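Local coordinates for protein mitochondrial association factor 1 (Toxoplasma gondii, PDB 6BXS) that is encoded at a parasite locus required for direct manipulation of host mitochondria and adopts a macro domain, a fold that in relatives often binds ADP-ribose, at residues R122-V127 with T203-V208; S180-A185 with G226-H231; E199-P204 with K209-I214. All blocks are in the same frame, centred on the assembly; numbering follows the deposited sequence.

Interaction 1 of 3, residues R122-V127 with T203-V208; sequences RSFAYV and TPWGEV
The Trp205 indole carries both Arg122 and Phe124 over one and the same face, while Thr203 OG1 lies in the indole plane at its edge. Arg122 occupies the six-membered ring: its CD makes a CH-pi contact 3.5 Å from that ring's centroid, and NE follows at 3.1 Å from CZ2 of Trp205, a tight approach. The guanidinium is turned only 20° from the indole plane, with Trp205 CZ2 over one of its faces, displaced toward the rim. An extended chain from CG to NE, with CG anti to the backbone N (chi1 -159°), carries the group out across the indole. Phe124 serves the five-membered ring in a T-shaped pair, its edge directed at the indole face, with centroids 5.5 Å apart and planes at 73°; Phe124 CZ meets Trp205 CD1 at 3.9 Å. Strand 120-126 belongs to the central sheet of the macro domain, running antiparallel to both its neighbours, 147-152 and 109-111, and Trp205 lies on the short helix 205-208 that follows helix 179-202. Glu110 on the edge strand salt-bridges Arg122 NE and accepts a weak hydrogen bond from Trp205 NE1, so one carboxylate oxygen, OE2, meets both side chains. Thr203 OG1 caps that short helix weakly, accepting from Gly206 N at 3.4 Å, and Phe124 also packs edge-to-face with Tyr200.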
loop_
_atom_site.group_PDB
_atom_site.type_symbol
_atom_site.label_atom_id
_atom_site.label_comp_id
_atom_site.label_asym_id
_atom_site.label_seq_id
_atom_site.Cartn_x
_atom_site.Cartn_y
_atom_site.Cartn_z
ATOM N N ARG A 122 -12.160 9.649 6.735
ATOM C CA ARG A 122 -12.873 9.203 5.546
ATOM C C ARG A 122 -12.157 7.997 4.958
ATOM O O ARG A 122 -10.932 7.898 5.044
ATOM C CB ARG A 122 -12.972 10.329 4.521
ATOM C CG ARG A 122 -14.085 10.132 3.507
ATOM C CD ARG A 122 -14.632 11.457 3.031
ATOM N NE ARG A 122 -15.877 11.292 2.279
ATOM C CZ ARG A 122 -17.087 11.665 2.697
ATOM N NH1 ARG A 122 -17.260 12.253 3.875
ATOM N NH2 ARG A 122 -18.139 11.456 1.916
ATOM N N SER A 123 -12.922 7.081 4.372
ATOM C CA SER A 123 -12.375 5.813 3.900
ATOM C C SER A 123 -12.824 5.493 2.483
ATOM O O SER A 123 -13.996 5.652 2.138
ATOM C CB SER A 123 -12.780 4.681 4.843
ATOM O OG SER A 123 -12.328 4.938 6.159
ATOM N N PHE A 124 -11.875 5.029 1.676
ATOM C CA PHE A 124 -12.113 4.726 0.272
ATOM C C PHE A 124 -11.692 3.298 -0.035
ATOM O O PHE A 124 -10.932 2.695 0.718
ATOM C CB PHE A 124 -11.339 5.695 -0.630
ATOM C CG PHE A 124 -11.656 7.145 -0.387
ATOM C CD1 PHE A 124 -11.119 7.816 0.699
ATOM C CD2 PHE A 124 -12.477 7.842 -1.256
ATOM C CE1 PHE A 124 -11.406 9.151 0.919
ATOM C CE2 PHE A 124 -12.766 9.176 -1.042
ATOM C CZ PHE A 124 -12.229 9.831 0.044
ATOM N N ALA A 125 -12.182 2.766 -1.150
ATOM C CA ALA A 125 -11.742 1.465 -1.632
ATOM C C ALA A 125 -11.794 1.410 -3.156
ATOM O O ALA A 125 -12.511 2.180 -3.795
ATOM C CB ALA A 125 -12.581 0.360 -1.031
ATOM N N TYR A 126 -11.029 0.485 -3.726
ATOM C CA TYR A 126 -10.882 0.378 -5.171
ATOM C C TYR A 126 -10.311 -0.991 -5.513
ATOM O O TYR A 126 -9.343 -1.434 -4.895
ATOM C CB TYR A 126 -9.972 1.502 -5.691
ATOM C CG TYR A 126 -9.692 1.497 -7.185
ATOM C CD1 TYR A 126 -8.796 0.595 -7.747
ATOM C CD2 TYR A 126 -10.294 2.423 -8.023
ATOM C CE1 TYR A 126 -8.533 0.597 -9.106
ATOM C CE2 TYR A 126 -10.033 2.437 -9.384
ATOM C CZ TYR A 126 -9.152 1.522 -9.919
ATOM O OH TYR A 126 -8.888 1.532 -11.271
ATOM N N VAL A 127 -10.926 -1.668 -6.478
ATOM C CA VAL A 127 -10.370 -2.901 -7.023
ATOM C C VAL A 127 -10.313 -2.825 -8.542
ATOM O O VAL A 127 -11.274 -2.416 -9.190
ATOM C CB VAL A 127 -11.184 -4.150 -6.611
ATOM C CG1 VAL A 127 -10.919 -4.504 -5.159
ATOM C CG2 VAL A 127 -12.671 -3.947 -6.867
ATOM N N THR A 203 -10.942 13.599 -6.947
ATOM C CA THR A 203 -12.080 14.014 -6.132
ATOM C C THR A 203 -11.812 15.367 -5.473
ATOM O O THR A 203 -10.686 15.861 -5.514
ATOM C CB THR A 203 -12.398 12.970 -5.042
ATOM O OG1 THR A 203 -11.332 12.930 -4.086
ATOM C CG2 THR A 203 -12.581 11.594 -5.654
ATOM N N PRO A 204 -12.849 15.978 -4.870
ATOM C CA PRO A 204 -12.652 17.225 -4.119
ATOM C C PRO A 204 -11.682 17.050 -2.956
ATOM O O PRO A 204 -10.996 17.994 -2.564
ATOM C CB PRO A 204 -14.057 17.557 -3.612
ATOM C CG PRO A 204 -14.975 16.879 -4.569
ATOM C CD PRO A 204 -14.275 15.613 -4.952
ATOM N N TRP A 205 -11.638 15.842 -2.406
ATOM C CA TRP A 205 -10.681 15.510 -1.360
ATOM C C TRP A 205 -9.269 15.619 -1.912
ATOM O O TRP A 205 -8.338 15.983 -1.196
ATOM C CB TRP A 205 -10.952 14.105 -0.817
ATOM C CG TRP A 205 -12.380 13.932 -0.393
ATOM C CD1 TRP A 205 -13.382 13.332 -1.101
ATOM C CD2 TRP A 205 -12.972 14.395 0.824
ATOM N NE1 TRP A 205 -14.559 13.385 -0.394
ATOM C CE2 TRP A 205 -14.334 14.034 0.791
ATOM C CE3 TRP A 205 -12.482 15.078 1.940
ATOM C CZ2 TRP A 205 -15.209 14.331 1.833
ATOM C CZ3 TRP A 205 -13.352 15.371 2.974
ATOM C CH2 TRP A 205 -14.699 14.997 2.914
ATOM N N GLY A 206 -9.130 15.327 -3.201
ATOM C CA GLY A 206 -7.854 15.431 -3.882
ATOM C C GLY A 206 -7.398 16.866 -4.072
ATOM O O GLY A 206 -6.221 17.111 -4.334
ATOM N N GLU A 207 -8.321 17.817 -3.950
ATOM C CA GLU A 207 -7.967 19.232 -4.054
ATOM C C GLU A 207 -7.324 19.733 -2.765
ATOM O O GLU A 207 -6.496 20.640 -2.789
ATOM C CB GLU A 207 -9.192 20.096 -4.367
ATOM C CG GLU A 207 -9.816 19.854 -5.729
ATOM C CD GLU A 207 -10.885 20.879 -6.068
ATOM O OE1 GLU A 207 -11.532 20.734 -7.125
ATOM O OE2 GLU A 207 -11.078 21.831 -5.278
ATOM N N VAL A 208 -7.721 19.140 -1.642
ATOM C CA VAL A 208 -7.268 19.594 -0.332
ATOM C C VAL A 208 -6.131 18.728 0.195
ATOM O O VAL A 208 -5.151 19.237 0.741
ATOM C CB VAL A 208 -8.416 19.576 0.696
ATOM C CG1 VAL A 208 -7.978 20.245 1.995
ATOM C CG2 VAL A 208 -9.652 20.263 0.131
#

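Interaction 2 of 3, residues S180-A185 with G226-H231; sequences SAYNMA and GRRGLH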
loop_
_atom_site.group_PDB
_atom_site.type_symbol
_atom_site.label_atom_id
_atom_site.label_comp_id
_atom_site.label_asym_id
_atom_site.label_seq_id
_atom_site.Cartn_x
_atom_site.Cartn_y
_atom_site.Cartn_z
ATOM N N SER A 180 1.498 -18.069 -12.757
ATOM C CA SER A 180 0.500 -17.444 -13.614
ATOM C C SER A 180 -0.531 -16.670 -12.794
ATOM O O SER A 180 -0.838 -15.517 -13.099
ATOM C CB SER A 180 -0.197 -18.501 -14.471
ATOM O OG SER A 180 -0.991 -17.897 -15.476
ATOM N N ALA A 181 -1.058 -17.303 -11.750
ATOM C CA ALA A 181 -2.055 -16.667 -10.897
ATOM C C ALA A 181 -1.417 -15.583 -10.035
ATOM O O ALA A 181 -2.010 -14.528 -9.808
ATOM C CB ALA A 181 -2.744 -17.700 -10.018
ATOM N N TYR A 182 -0.207 -15.856 -9.563
ATOM C CA TYR A 182 0.518 -14.929 -8.702
ATOM C C TYR A 182 0.814 -13.614 -9.420
ATOM O O TYR A 182 0.499 -12.537 -8.913
ATOM C CB TYR A 182 1.824 -15.565 -8.221
ATOM C CG TYR A 182 2.569 -14.736 -7.202
ATOM C CD1 TYR A 182 2.250 -14.811 -5.855
ATOM C CD2 TYR A 182 3.592 -13.879 -7.584
ATOM C CE1 TYR A 182 2.924 -14.058 -4.917
ATOM C CE2 TYR A 182 4.276 -13.121 -6.651
ATOM C CZ TYR A 182 3.937 -13.216 -5.317
ATOM O OH TYR A 182 4.609 -12.465 -4.379
ATOM N N ASN A 183 1.424 -13.709 -10.598
ATOM C CA ASN A 183 1.771 -12.527 -11.382
ATOM C C ASN A 183 0.536 -11.707 -11.734
ATOM O O ASN A 183 0.547 -10.480 -11.655
ATOM C CB ASN A 183 2.506 -12.929 -12.663
ATOM C CG ASN A 183 3.903 -13.462 -12.397
ATOM O OD1 ASN A 183 4.539 -13.109 -11.404
ATOM N ND2 ASN A 183 4.389 -14.312 -13.294
ATOM N N MET A 184 -0.528 -12.401 -12.119
ATOM C CA MET A 184 -1.782 -11.755 -12.484
ATOM C C MET A 184 -2.390 -11.008 -11.291
ATOM O O MET A 184 -2.880 -9.889 -11.435
ATOM C CB MET A 184 -2.763 -12.800 -13.015
ATOM C CG MET A 184 -3.844 -12.251 -13.924
ATOM S SD MET A 184 -4.687 -13.561 -14.839
ATOM C CE MET A 184 -3.393 -14.159 -15.923
ATOM N N ALA A 185 -2.348 -11.630 -10.115
ATOM C CA ALA A 185 -2.880 -11.019 -8.898
ATOM C C ALA A 185 -2.019 -9.836 -8.459
ATOM O O ALA A 185 -2.531 -8.829 -7.969
ATOM C CB ALA A 185 -2.971 -12.056 -7.778
ATOM N N GLY A 226 5.483 -17.698 1.801
ATOM C CA GLY A 226 5.402 -19.142 1.705
ATOM C C GLY A 226 6.721 -19.722 1.222
ATOM O O GLY A 226 7.773 -19.450 1.802
ATOM N N ARG A 227 6.665 -20.511 0.153
ATOM C CA ARG A 227 7.856 -21.146 -0.409
ATOM C C ARG A 227 8.485 -20.336 -1.544
ATOM O O ARG A 227 9.550 -20.691 -2.048
ATOM C CB ARG A 227 7.513 -22.547 -0.925
ATOM C CG ARG A 227 7.521 -23.627 0.143
ATOM C CD ARG A 227 7.405 -25.022 -0.466
ATOM N NE ARG A 227 6.036 -25.353 -0.855
ATOM C CZ ARG A 227 5.491 -25.075 -2.039
ATOM N NH1 ARG A 227 4.236 -25.425 -2.284
ATOM N NH2 ARG A 227 6.190 -24.451 -2.978
ATOM N N ARG A 228 7.830 -19.248 -1.940
ATOM C CA ARG A 228 8.249 -18.493 -3.119
ATOM C C ARG A 228 9.580 -17.770 -2.920
ATOM O O ARG A 228 9.843 -17.207 -1.857
ATOM C CB ARG A 228 7.167 -17.481 -3.507
ATOM C CG ARG A 228 7.499 -16.675 -4.749
ATOM C CD ARG A 228 6.301 -15.882 -5.250
ATOM N NE ARG A 228 5.323 -16.733 -5.925
ATOM C CZ ARG A 228 5.452 -17.184 -7.169
ATOM N NH1 ARG A 228 6.524 -16.873 -7.889
ATOM N NH2 ARG A 228 4.510 -17.951 -7.698
ATOM N N GLY A 229 10.411 -17.793 -3.958
ATOM C CA GLY A 229 11.694 -17.114 -3.934
ATOM C C GLY A 229 11.528 -15.615 -4.090
ATOM O O GLY A 229 10.629 -15.152 -4.792
ATOM N N LEU A 230 12.398 -14.852 -3.437
ATOM C CA LEU A 230 12.285 -13.399 -3.438
ATOM C C LEU A 230 12.521 -12.812 -4.825
ATOM O O LEU A 230 11.950 -11.779 -5.166
ATOM C CB LEU A 230 13.266 -12.787 -2.435
ATOM C CG LEU A 230 12.778 -12.733 -0.985
ATOM C CD1 LEU A 230 13.915 -12.351 -0.049
ATOM C CD2 LEU A 230 11.621 -11.752 -0.841
ATOM N N HIS A 231 13.352 -13.470 -5.627
ATOM C CA HIS A 231 13.634 -12.986 -6.973
ATOM C C HIS A 231 12.358 -12.912 -7.805
ATOM O O HIS A 231 12.109 -11.919 -8.491
ATOM C CB HIS A 231 14.657 -13.879 -7.675
ATOM C CG HIS A 231 14.835 -13.557 -9.126
ATOM N ND1 HIS A 231 14.101 -14.171 -10.119
ATOM C CD2 HIS A 231 15.650 -12.675 -9.751
ATOM C CE1 HIS A 231 14.462 -13.685 -11.294
ATOM N NE2 HIS A 231 15.401 -12.776 -11.098
#
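Arg228 lays its guanidinium flat on the ring of Tyr182, the two planes 18° apart and their centres separated by 4.0 Å. NE sits above the middle of the ring, and CZ, displaced toward CG, is placed for a cation-pi interaction. The end of the arginine, from CD to NH2, runs along the length of the ring: CD lies over the phenol end, 3.6 Å from Tyr182 CZ, and adds a CH-pi contact, whereas NH2 reaches back to Tyr182 CB at 3.6 Å. Bends at chi3 (-75°) and then chi4 bring the guanidinium over the ring, nearly parallel to it. The polar rim of this buried cation is gripped by groups outside the stack: NE donates to Gly175 O, NH2 to Ala177 O and also to Asp179 in a salt bridge, and NH1 to Ser232 OG. These bonds would hold the guanidinium's rotation, and Asp179 probably offsets its charge. Ile233 and Ala236 of helix 230-248 also touch the tyrosine. Such a buried cation-pi stack here ties the loop entering helix 230-248 to the first turn of helix 179-202, two of the helices packed around the macro-domain sheet.

Interaction 3 of 3, residues E199-P204 with K209-I214; sequences EYNKTP and KPVEAI. With SO4 (sulfate ion), chain D; SO4 (sulfate ion), chain G.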
loop_
_atom_site.group_PDB
_atom_site.type_symbol
_atom_site.label_atom_id
_atom_site.label_comp_id
_atom_site.label_asym_id
_atom_site.label_seq_id
_atom_site.Cartn_x
_atom_site.Cartn_y
_atom_site.Cartn_z
ATOM N N GLU A 199 -7.691 7.932 -8.860
ATOM C CA GLU A 199 -9.108 8.235 -8.726
ATOM C C GLU A 199 -9.355 9.174 -7.547
ATOM O O GLU A 199 -10.178 10.084 -7.632
ATOM C CB GLU A 199 -9.907 6.941 -8.558
ATOM C CG GLU A 199 -11.280 6.963 -9.196
ATOM C CD GLU A 199 -11.228 7.165 -10.699
ATOM O OE1 GLU A 199 -10.320 6.602 -11.346
ATOM O OE2 GLU A 199 -12.091 7.895 -11.231
ATOM N N TYR A 200 -8.632 8.959 -6.453
ATOM C CA TYR A 200 -8.800 9.777 -5.254
ATOM C C TYR A 200 -8.357 11.221 -5.485
ATOM O O TYR A 200 -9.008 12.155 -5.021
ATOM C CB TYR A 200 -8.021 9.175 -4.081
ATOM C CG TYR A 200 -7.838 10.123 -2.916
ATOM C CD1 TYR A 200 -8.835 10.284 -1.963
ATOM C CD2 TYR A 200 -6.667 10.855 -2.767
ATOM C CE1 TYR A 200 -8.672 11.149 -0.896
ATOM C CE2 TYR A 200 -6.495 11.721 -1.705
ATOM C CZ TYR A 200 -7.499 11.865 -0.772
ATOM O OH TYR A 200 -7.329 12.726 0.288
ATOM N N ASN A 201 -7.252 11.405 -6.200
ATOM C CA ASN A 201 -6.741 12.750 -6.453
ATOM C C ASN A 201 -7.661 13.562 -7.365
ATOM O O ASN A 201 -7.550 14.785 -7.427
ATOM C CB ASN A 201 -5.337 12.688 -7.059
ATOM C CG ASN A 201 -4.256 12.455 -6.016
ATOM O OD1 ASN A 201 -4.479 12.639 -4.818
ATOM N ND2 ASN A 201 -3.070 12.063 -6.471
ATOM N N LYS A 202 -8.569 12.885 -8.061
ATOM C CA LYS A 202 -9.524 13.570 -8.928
ATOM C C LYS A 202 -10.713 14.125 -8.147
ATOM O O LYS A 202 -11.417 15.008 -8.631
ATOM C CB LYS A 202 -10.038 12.633 -10.021
ATOM C CG LYS A 202 -9.037 12.327 -11.122
ATOM C CD LYS A 202 -9.740 11.738 -12.340
ATOM C CE LYS A 202 -9.165 10.391 -12.741
ATOM N NZ LYS A 202 -10.104 9.646 -13.625
ATOM N N THR A 203 -10.942 13.599 -6.947
ATOM C CA THR A 203 -12.080 14.014 -6.132
ATOM C C THR A 203 -11.812 15.367 -5.473
ATOM O O THR A 203 -10.686 15.861 -5.514
ATOM C CB THR A 203 -12.398 12.970 -5.042
ATOM O OG1 THR A 203 -11.332 12.930 -4.086
ATOM C CG2 THR A 203 -12.581 11.594 -5.654
ATOM N N PRO A 204 -12.849 15.978 -4.870
ATOM C CA PRO A 204 -12.652 17.225 -4.119
ATOM C C PRO A 204 -11.682 17.050 -2.956
ATOM O O PRO A 204 -10.996 17.994 -2.564
ATOM C CB PRO A 204 -14.057 17.557 -3.612
ATOM C CG PRO A 204 -14.975 16.879 -4.569
ATOM C CD PRO A 204 -14.275 15.613 -4.952
ATOM N N LYS A 209 -6.278 17.417 0.034
ATOM C CA LYS A 209 -5.329 16.462 0.588
ATOM C C LYS A 209 -4.910 15.432 -0.453
ATOM O O LYS A 209 -5.225 14.249 -0.334
ATOM C CB LYS A 209 -5.936 15.775 1.810
ATOM C CG LYS A 209 -6.210 16.744 2.946
ATOM C CD LYS A 209 -6.352 16.043 4.281
ATOM C CE LYS A 209 -6.328 17.050 5.423
ATOM N NZ LYS A 209 -5.006 17.735 5.535
ATOM N N PRO A 210 -4.184 15.888 -1.482
ATOM C CA PRO A 210 -3.711 15.002 -2.548
ATOM C C PRO A 210 -2.614 14.058 -2.080
ATOM O O PRO A 210 -1.860 14.391 -1.164
ATOM C CB PRO A 210 -3.169 15.976 -3.595
ATOM C CG PRO A 210 -2.753 17.164 -2.810
ATOM C CD PRO A 210 -3.745 17.278 -1.689
ATOM N N VAL A 211 -2.535 12.891 -2.707
ATOM C CA VAL A 211 -1.411 11.991 -2.501
ATOM C C VAL A 211 -0.340 12.337 -3.526
ATOM O O VAL A 211 -0.527 12.128 -4.725
ATOM C CB VAL A 211 -1.814 10.519 -2.641
ATOM C CG1 VAL A 211 -0.620 9.613 -2.364
ATOM C CG2 VAL A 211 -2.964 10.192 -1.697
ATOM N N GLU A 212 0.777 12.870 -3.047
ATOM C CA GLU A 212 1.836 13.352 -3.924
ATOM C C GLU A 212 2.923 12.296 -4.090
ATOM O O GLU A 212 3.721 12.351 -5.024
ATOM C CB GLU A 212 2.418 14.653 -3.370
ATOM C CG GLU A 212 1.338 15.647 -2.951
ATOM C CD GLU A 212 1.893 16.976 -2.482
ATOM O OE1 GLU A 212 1.503 18.017 -3.052
ATOM O OE2 GLU A 212 2.703 16.985 -1.533
ATOM N N ALA A 213 2.939 11.325 -3.183
ATOM C CA ALA A 213 3.850 10.195 -3.289
ATOM C C ALA A 213 3.276 9.003 -2.539
ATOM O O ALA A 213 2.475 9.175 -1.619
ATOM C CB ALA A 213 5.217 10.560 -2.742
ATOM N N ILE A 214 3.670 7.800 -2.947
ATOM C CA ILE A 214 3.305 6.595 -2.215
ATOM C C ILE A 214 4.549 5.815 -1.800
ATOM O O ILE A 214 5.448 5.572 -2.608
ATOM C CB ILE A 214 2.365 5.680 -3.033
ATOM C CG1 ILE A 214 2.877 5.503 -4.464
ATOM C CG2 ILE A 214 0.959 6.263 -3.046
ATOM C CD1 ILE A 214 2.080 4.487 -5.268
HETATM S S SO4 D . -1.913 11.186 -10.117
HETATM O O1 SO4 D . -2.382 9.827 -10.374
HETATM O O2 SO4 D . -3.004 11.982 -9.567
HETATM O O3 SO4 D . -0.806 11.149 -9.168
HETATM O O4 SO4 D . -1.457 11.783 -11.371
HETATM S S SO4 G . -8.511 6.870 -16.424
HETATM O O1 SO4 G . -8.834 5.551 -15.881
HETATM O O2 SO4 G . -9.494 7.846 -15.961
HETATM O O3 SO4 G . -7.181 7.273 -15.973
HETATM O O4 SO4 G . -8.533 6.815 -17.884
#
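The side-chain amide of Asn201 grips the backbone of Val211 by two bonds: OD1 accepts from Val211 N at 2.9 Å, in the amide plane and on a lone pair, and ND2 returns a hydrogen bond to Val211 O at 3.1 Å. This pair of hydrogen bonds fastens the end of helix 179-202 to the approach of strand 213-216, the second half of a beta-alpha-beta crossover that starts from the parallel strand 166-170 and steps past strand 45-50. One residue earlier, Tyr200 OH donates to Lys209 O at 2.7 Å; that oxygen lies at the ring edge, in the ring plane, although the hydroxyl is tilted 26° from the carbonyl plane. Tyr200 CE2 also packs on Val211 CG2 at 3.8 Å. With CG anti to the backbone N (chi1 165°), the tyrosine ring reaches out from the helix to Lys209 O, and also touches Leu149 and Ile151 of strand 147-152. Farther out, Lys209 NZ turns away to a salt bridge with Asp165, and Pro210 O accepts from Arg44 NE. Asn201 ND2 also donates to a sulfate; Lys202 NZ donates to a second, both probably from the crystallisation liquor, and forms a salt bridge with Glu199 OE2. Tyr200 O accepts two bonds, from Thr203 N at 3.1 Å and, in its carbonyl plane, from Thr203 OG1 at 2.6 Å.

In the fold
From the N terminus, strand 120-126 supplies the first half of interaction 1, whose loop closes only when the chain has passed along helix 179-202 to helix 205-208. Interaction 2 starts inside that loop, near the beginning of helix 179-202, and closes beyond it at 226-231, so the two cross. Interaction 3 is a short closure nested within interaction 2; it shares Thr203 and Pro204 with interaction 1, and the two touch through Phe124 and Tyr200. Interaction 3 joins the C-terminal part of helix 179-202 to the lead-in of strand 213-216, and interaction 1 joins the following helix 205-208 to strand 120-126 of the same sheet. Interaction 2, centred about 30 Å from each, ties the helix's N-terminal part to the loop leading into helix 230-248.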